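Local coordinates for proline iminopeptidase-related protein (Thermus thermophilus, PDB 2YYS) that is of undetermined function but is probably a peptidase with the alpha/beta hydrolase fold, related to proline iminopeptidases, at residues V225-G230 with L250-H255. Residues are numbered along the deposited sequence; the frame is centred on the assembly and turned at random.
Sequences VGERDG and LPEAGH
Asp229 and His255 both set CG anti to the backbone N (chi1 -177° for Asp229), which turns the carboxylate and the imidazole edge toward each other. His255 ND1 donates to Asp229 OD2 at 2.8 Å; the acceptor lies in the ring plane, whereas the donor meets the syn side of OD2 from 27° outside the carboxylate plane. A water that accepts from Gly226 N donates to Gly254 O and, at 2.7 Å, to Asp229 OD2, while Thr231 OG1 hydrogen-bonds Asp229 OD1, which should restrict the rotation of the carboxylate. An alanine in place of Asp229 would probably leave His255 ND1 without its acceptor and the imidazole freer to turn. The backbones supply the frame: parallel-strand bonds run from Leu250 N to Val225 O (2.9 Å) and from Glu227 N to Leu250 O (2.9 Å), after which Arg228 N donates to Ala253 O at 2.8 Å in a bent bond. Gly226 CA lies 3.2 Å from Ala253 O, where a side chain would collide with it. Among the exposed side chains, Arg228 NH1 forms a salt bridge with Glu252 OE1 (2.9 Å), which lies at the guanidinium edge and in its plane, guanidinium and carboxylate planes 86° apart. Loops following two neighbouring parallel strands thus present an acid–histidine pair placed as in the catalytic triad of alpha/beta hydrolases, consistent with such a role.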
loop_
_atom_site.group_PDB
_atom_site.type_symbol
_atom_site.label_atom_id
_atom_site.label_comp_id
_atom_site.label_asym_id
_atom_site.label_seq_id
_atom_site.Cartn_x
_atom_site.Cartn_y
_atom_site.Cartn_z
ATOM N N VAL A 225 -9.654 6.773 0.884
ATOM C CA VAL A 225 -10.192 5.426 0.976
ATOM C C VAL A 225 -11.574 5.337 0.333
ATOM O O VAL A 225 -12.313 6.312 0.280
ATOM C CB VAL A 225 -10.232 4.980 2.461
ATOM C CG1 VAL A 225 -11.228 5.819 3.257
ATOM C CG2 VAL A 225 -10.536 3.493 2.595
ATOM N N GLY A 226 -11.925 4.155 -0.148
ATOM C CA GLY A 226 -13.231 3.944 -0.751
ATOM C C GLY A 226 -14.227 3.598 0.331
ATOM O O GLY A 226 -13.941 2.791 1.201
ATOM N N GLU A 227 -15.398 4.205 0.280
ATOM C CA GLU A 227 -16.473 3.890 1.227
ATOM C C GLU A 227 -16.849 2.416 1.259
ATOM O O GLU A 227 -17.264 1.890 2.302
ATOM C CB GLU A 227 -17.698 4.690 0.828
ATOM C CG GLU A 227 -18.900 4.550 1.730
ATOM C CD GLU A 227 -20.084 5.254 1.097
ATOM O OE1 GLU A 227 -20.598 4.737 0.047
ATOM O OE2 GLU A 227 -20.421 6.350 1.621
ATOM N N ARG A 228 -16.723 1.766 0.106
ATOM C CA ARG A 228 -17.059 0.350 -0.046
ATOM C C ARG A 228 -15.859 -0.592 -0.112
ATOM O O ARG A 228 -15.970 -1.731 -0.555
ATOM C CB ARG A 228 -17.977 0.189 -1.259
ATOM C CG ARG A 228 -19.311 0.932 -1.040
ATOM C CD ARG A 228 -20.365 0.733 -2.123
ATOM N NE ARG A 228 -20.801 -0.658 -2.247
ATOM C CZ ARG A 228 -21.657 -1.103 -3.175
ATOM N NH1 ARG A 228 -22.192 -0.262 -4.059
ATOM N NH2 ARG A 228 -21.979 -2.395 -3.225
ATOM N N ASP A 229 -14.712 -0.114 0.356
ATOM C CA ASP A 229 -13.520 -0.946 0.507
ATOM C C ASP A 229 -13.631 -1.653 1.851
ATOM O O ASP A 229 -13.281 -1.092 2.891
ATOM C CB ASP A 229 -12.274 -0.073 0.441
ATOM C CG ASP A 229 -10.982 -0.861 0.522
ATOM O OD1 ASP A 229 -11.030 -2.097 0.677
ATOM O OD2 ASP A 229 -9.870 -0.304 0.456
ATOM N N GLY A 230 -14.168 -2.871 1.827
ATOM C CA GLY A 230 -14.304 -3.675 3.024
ATOM C C GLY A 230 -13.001 -4.175 3.641
ATOM O O GLY A 230 -13.056 -4.790 4.703
ATOM N N LEU A 250 -14.394 8.112 -0.653
ATOM C CA LEU A 250 -15.018 8.230 -1.967
ATOM C C LEU A 250 -16.229 7.317 -2.022
ATOM O O LEU A 250 -16.094 6.115 -1.830
ATOM C CB LEU A 250 -14.042 7.851 -3.090
ATOM C CG LEU A 250 -12.676 8.550 -3.107
ATOM C CD1 LEU A 250 -11.950 8.315 -4.429
ATOM C CD2 LEU A 250 -12.811 10.033 -2.836
ATOM N N PRO A 251 -17.410 7.876 -2.294
ATOM C CA PRO A 251 -18.621 7.054 -2.435
ATOM C C PRO A 251 -18.451 6.007 -3.522
ATOM O O PRO A 251 -17.760 6.258 -4.521
ATOM C CB PRO A 251 -19.714 8.055 -2.861
ATOM C CG PRO A 251 -19.171 9.419 -2.610
ATOM C CD PRO A 251 -17.672 9.315 -2.498
ATOM N N GLU A 252 -19.048 4.842 -3.307
ATOM C CA GLU A 252 -19.139 3.795 -4.325
ATOM C C GLU A 252 -17.791 3.278 -4.811
ATOM O O GLU A 252 -17.688 2.787 -5.932
ATOM C CB GLU A 252 -19.961 4.294 -5.531
ATOM C CG GLU A 252 -21.364 4.795 -5.179
ATOM C CD GLU A 252 -22.205 3.752 -4.452
ATOM O OE1 GLU A 252 -22.011 2.541 -4.695
ATOM O OE2 GLU A 252 -23.069 4.143 -3.635
ATOM N N ALA A 253 -16.751 3.394 -3.985
ATOM C CA ALA A 253 -15.419 2.973 -4.403
ATOM C C ALA A 253 -14.916 1.907 -3.454
ATOM O O ALA A 253 -15.212 1.918 -2.254
ATOM C CB ALA A 253 -14.484 4.140 -4.442
ATOM N N GLY A 254 -14.181 0.965 -4.021
ATOM C CA GLY A 254 -13.596 -0.127 -3.274
ATOM C C GLY A 254 -12.110 0.110 -3.083
ATOM O O GLY A 254 -11.659 1.253 -3.010
ATOM N N HIS A 255 -11.356 -0.982 -3.039
ATOM C CA HIS A 255 -9.927 -0.964 -2.727
ATOM C C HIS A 255 -9.077 -0.320 -3.824
ATOM O O HIS A 255 -8.134 0.414 -3.525
ATOM C CB HIS A 255 -9.461 -2.395 -2.442
ATOM C CG HIS A 255 -8.113 -2.486 -1.798
ATOM N ND1 HIS A 255 -7.783 -1.798 -0.649
ATOM C CD2 HIS A 255 -7.011 -3.195 -2.144
ATOM C CE1 HIS A 255 -6.532 -2.077 -0.321
ATOM N NE2 HIS A 255 -6.041 -2.920 -1.211
HETATM O O HOH W 1 -10.088 2.128 -0.774
#